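Local structure of ricin B lectin (Clostridium thermocellum, 3VSF) at residues R100-E111 against P156-S165. The protein probably hydrolyses beta-1,3-galactan from the chain end as an exo-beta-1,3-galactanase, joining a family 43 glycosidase domain to a galactose-binding beta-trefoil module. Numbering follows the deposited sequence.
Sequences RGEVLSRNSAPE and PDGKFTYIRS
Arg100 and Asp157, Val103 and Phe160, and Glu111 and Tyr162 join the outermost strands and adjoining loops of two successive four-stranded blades in the five-bladed beta-propeller of this family 43 glycosidase. At one end Arg100 grips Asp157 side-on, NE (3.1 Å) and NH2 (2.7 Å) both donating to OD1 in a salt bridge. OD1 lies at the guanidinium edge, yet both nitrogens meet it from one face of the carboxylate, the two planes being 65° apart. A bend at chi2 (-68°) helps to set the guanidinium beside Asp157. Midway, Phe160 N donates to Val103 O in the carbonyl plane, 2.6 Å apart, while the Phe160 ring lies alongside Val103. Leu104 adds apolar contacts to Phe160 and to Met133 and Met135 of the second blade. Ser105 N is satisfied by Ser108 OG at 2.9 Å, nearly straight (167°), within a type I turn. Ala109 CB meets the Tyr162 ring obliquely, nearest CD1 at 3.5 Å. At the far end Ser165 OG, also bonded to Arg147 NH1, makes only weak contacts with the carboxylate of Glu111; the Glu111 backbone O accepts from Trp137 NE1. Tyr162 OH donates to Glu111 OE2 over 2.9 Å, from above the carboxylate plane.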
loop_
_atom_site.group_PDB
_atom_site.type_symbol
_atom_site.label_atom_id
_atom_site.label_comp_id
_atom_site.label_asym_id
_atom_site.label_seq_id
_atom_site.Cartn_x
_atom_site.Cartn_y
_atom_site.Cartn_z
ATOM N N ARG A 100 12.287 -12.788 16.662
ATOM C CA ARG A 100 13.225 -12.221 17.629
ATOM C C ARG A 100 12.588 -12.038 19.005
ATOM O O ARG A 100 13.189 -11.445 19.901
ATOM C CB ARG A 100 13.783 -10.889 17.120
ATOM C CG ARG A 100 14.533 -10.995 15.801
ATOM C CD ARG A 100 15.830 -11.777 15.952
ATOM N NE ARG A 100 16.973 -10.907 16.223
ATOM C CZ ARG A 100 18.217 -11.341 16.402
ATOM N NH1 ARG A 100 18.481 -12.640 16.343
ATOM N NH2 ARG A 100 19.196 -10.481 16.639
ATOM N N GLY A 101 11.372 -12.549 19.165
ATOM C CA GLY A 101 10.679 -12.487 20.439
ATOM C C GLY A 101 9.834 -11.241 20.608
ATOM O O GLY A 101 9.685 -10.447 19.680
ATOM N N GLU A 102 9.277 -11.070 21.804
ATOM C CA GLU A 102 8.443 -9.914 22.106
ATOM C C GLU A 102 9.244 -8.799 22.765
ATOM O O GLU A 102 9.579 -8.879 23.947
ATOM C CB GLU A 102 7.270 -10.313 23.004
ATOM C CG GLU A 102 6.006 -10.709 22.253
ATOM C CD GLU A 102 6.180 -11.963 21.419
ATOM O OE1 GLU A 102 7.164 -12.699 21.644
ATOM O OE2 GLU A 102 5.333 -12.211 20.536
ATOM N N VAL A 103 9.549 -7.759 21.995
ATOM C CA VAL A 103 10.251 -6.598 22.526
ATOM C C VAL A 103 9.418 -5.937 23.618
ATOM O O VAL A 103 9.944 -5.222 24.469
ATOM C CB VAL A 103 10.560 -5.570 21.423
ATOM C CG1 VAL A 103 11.520 -6.160 20.402
ATOM C CG2 VAL A 103 9.277 -5.104 20.752
ATOM N N LEU A 104 8.112 -6.183 23.583
ATOM C CA LEU A 104 7.206 -5.678 24.604
ATOM C C LEU A 104 6.164 -6.744 24.922
ATOM O O LEU A 104 5.600 -7.360 24.019
ATOM C CB LEU A 104 6.523 -4.394 24.133
ATOM C CG LEU A 104 5.845 -3.548 25.210
ATOM C CD1 LEU A 104 6.886 -2.956 26.149
ATOM C CD2 LEU A 104 5.005 -2.447 24.584
ATOM N N SER A 105 5.918 -6.966 26.208
ATOM C CA SER A 105 4.970 -7.989 26.636
ATOM C C SER A 105 3.926 -7.417 27.583
ATOM O O SER A 105 4.066 -6.297 28.076
ATOM C CB SER A 105 5.708 -9.147 27.311
ATOM O OG SER A 105 4.801 -10.131 27.776
ATOM N N ARG A 106 2.875 -8.193 27.833
ATOM C CA ARG A 106 1.856 -7.808 28.800
ATOM C C ARG A 106 2.438 -7.875 30.207
ATOM O O ARG A 106 1.798 -7.473 31.178
ATOM C CB ARG A 106 0.634 -8.720 28.685
ATOM C CG ARG A 106 0.923 -10.183 28.984
ATOM C CD ARG A 106 -0.312 -11.046 28.774
ATOM N NE ARG A 106 -1.460 -10.561 29.537
ATOM C CZ ARG A 106 -1.705 -10.879 30.804
ATOM N NH1 ARG A 106 -0.879 -11.684 31.459
ATOM N NH2 ARG A 106 -2.775 -10.392 31.417
ATOM N N ASN A 107 3.661 -8.390 30.302
ATOM C CA ASN A 107 4.368 -8.486 31.573
ATOM C C ASN A 107 5.306 -7.304 31.790
ATOM O O ASN A 107 5.785 -7.074 32.900
ATOM C CB ASN A 107 5.161 -9.793 31.643
ATOM C CG ASN A 107 4.287 -11.019 31.460
ATOM O OD1 ASN A 107 3.123 -11.032 31.862
ATOM N ND2 ASN A 107 4.847 -12.058 30.850
ATOM N N SER A 108 5.565 -6.557 30.721
ATOM C CA SER A 108 6.486 -5.425 30.773
ATOM C C SER A 108 6.057 -4.363 31.783
ATOM O O SER A 108 6.890 -3.625 32.308
ATOM C CB SER A 108 6.643 -4.795 29.385
ATOM O OG SER A 108 7.240 -5.701 28.476
ATOM N N ALA A 109 4.757 -4.288 32.048
ATOM C CA ALA A 109 4.221 -3.283 32.962
ATOM C C ALA A 109 2.903 -3.742 33.583
ATOM O O ALA A 109 2.230 -4.616 33.038
ATOM C CB ALA A 109 4.036 -1.956 32.237
ATOM N N PRO A 110 2.532 -3.150 34.728
ATOM C CA PRO A 110 1.293 -3.513 35.424
ATOM C C PRO A 110 0.043 -3.180 34.613
ATOM O O PRO A 110 -0.909 -3.962 34.607
ATOM C CB PRO A 110 1.342 -2.656 36.694
ATOM C CG PRO A 110 2.235 -1.514 36.347
ATOM C CD PRO A 110 3.273 -2.095 35.441
ATOM N N GLU A 111 0.045 -2.034 33.941
ATOM C CA GLU A 111 -1.116 -1.612 33.166
ATOM C C GLU A 111 -1.153 -2.272 31.790
ATOM O O GLU A 111 -2.113 -2.105 31.038
ATOM C CB GLU A 111 -1.157 -0.087 33.030
ATOM C CG GLU A 111 0.066 0.519 32.366
ATOM C CD GLU A 111 -0.024 2.028 32.260
ATOM O OE1 GLU A 111 -1.061 2.593 32.668
ATOM O OE2 GLU A 111 0.940 2.651 31.770
ATOM N N PRO A 156 17.498 -2.761 19.075
ATOM C CA PRO A 156 16.248 -2.877 18.316
ATOM C C PRO A 156 15.429 -4.105 18.707
ATOM O O PRO A 156 14.236 -3.981 18.979
ATOM C CB PRO A 156 16.731 -3.006 16.868
ATOM C CG PRO A 156 18.101 -3.575 16.980
ATOM C CD PRO A 156 18.681 -2.967 18.221
ATOM N N ASP A 157 16.065 -5.271 18.733
ATOM C CA ASP A 157 15.368 -6.518 19.029
ATOM C C ASP A 157 15.469 -6.908 20.501
ATOM O O ASP A 157 15.157 -8.039 20.875
ATOM C CB ASP A 157 15.896 -7.648 18.143
ATOM C CG ASP A 157 17.409 -7.673 18.070
ATOM O OD1 ASP A 157 17.947 -8.071 17.016
ATOM O OD2 ASP A 157 18.061 -7.292 19.065
ATOM N N GLY A 158 15.903 -5.966 21.331
ATOM C CA GLY A 158 16.016 -6.204 22.758
ATOM C C GLY A 158 14.720 -5.917 23.491
ATOM O O GLY A 158 13.837 -5.240 22.965
ATOM N N LYS A 159 14.605 -6.437 24.709
ATOM C CA LYS A 159 13.416 -6.223 25.524
ATOM C C LYS A 159 13.249 -4.740 25.847
ATOM O O LYS A 159 14.087 -4.146 26.526
ATOM C CB LYS A 159 13.506 -7.027 26.823
ATOM C CG LYS A 159 13.979 -8.465 26.650
ATOM C CD LYS A 159 12.959 -9.318 25.912
ATOM C CE LYS A 159 13.417 -10.767 25.833
ATOM N NZ LYS A 159 12.412 -11.646 25.173
ATOM N N PHE A 160 12.167 -4.146 25.355
ATOM C CA PHE A 160 11.879 -2.738 25.608
ATOM C C PHE A 160 11.379 -2.520 27.032
ATOM O O PHE A 160 10.779 -3.411 27.634
ATOM C CB PHE A 160 10.848 -2.211 24.607
ATOM C CG PHE A 160 11.431 -1.829 23.278
ATOM C CD1 PHE A 160 11.395 -0.514 22.845
ATOM C CD2 PHE A 160 12.020 -2.780 22.464
ATOM C CE1 PHE A 160 11.931 -0.157 21.622
ATOM C CE2 PHE A 160 12.558 -2.430 21.240
ATOM C CZ PHE A 160 12.514 -1.115 20.820
ATOM N N THR A 161 11.629 -1.328 27.564
ATOM C CA THR A 161 11.158 -0.975 28.897
ATOM C C THR A 161 10.010 0.025 28.804
ATOM O O THR A 161 10.191 1.156 28.351
ATOM C CB THR A 161 12.287 -0.385 29.769
ATOM O OG1 THR A 161 12.581 0.951 29.344
ATOM C CG2 THR A 161 13.544 -1.238 29.664
ATOM N N TYR A 162 8.825 -0.402 29.226
ATOM C CA TYR A 162 7.642 0.448 29.169
ATOM C C TYR A 162 7.808 1.666 30.072
ATOM O O TYR A 162 8.376 1.571 31.159
ATOM C CB TYR A 162 6.399 -0.346 29.570
ATOM C CG TYR A 162 5.102 0.410 29.402
ATOM C CD1 TYR A 162 4.523 1.081 30.470
ATOM C CD2 TYR A 162 4.455 0.451 28.174
ATOM C CE1 TYR A 162 3.337 1.772 30.320
ATOM C CE2 TYR A 162 3.268 1.138 28.014
ATOM C CZ TYR A 162 2.713 1.797 29.091
ATOM O OH TYR A 162 1.530 2.484 28.938
ATOM N N ILE A 163 7.313 2.812 29.615
ATOM C CA ILE A 163 7.425 4.048 30.379
ATOM C C ILE A 163 6.095 4.435 31.017
ATOM O O ILE A 163 5.910 4.288 32.224
ATOM C CB ILE A 163 7.920 5.214 29.504
ATOM C CG1 ILE A 163 9.289 4.888 28.904
ATOM C CG2 ILE A 163 7.995 6.496 30.314
ATOM C CD1 ILE A 163 9.887 6.026 28.105
ATOM N N ARG A 164 5.171 4.928 30.199
ATOM C CA ARG A 164 3.887 5.404 30.697
ATOM C C ARG A 164 2.867 5.539 29.574
ATOM O O ARG A 164 3.218 5.525 28.394
ATOM C CB ARG A 164 4.060 6.758 31.383
ATOM C CG ARG A 164 4.792 7.771 30.521
ATOM C CD ARG A 164 4.191 9.160 30.635
ATOM N NE ARG A 164 4.817 10.089 29.699
ATOM C CZ ARG A 164 4.390 11.327 29.474
ATOM N NH1 ARG A 164 3.328 11.792 30.118
ATOM N NH2 ARG A 164 5.025 12.099 28.602
ATOM N N SER A 165 1.601 5.671 29.954
ATOM C CA SER A 165 0.533 5.945 29.003
ATOM C C SER A 165 -0.135 7.260 29.385
ATOM O O SER A 165 -0.258 7.576 30.568
ATOM C CB SER A 165 -0.486 4.806 28.994
ATOM O OG SER A 165 -1.054 4.615 30.276
#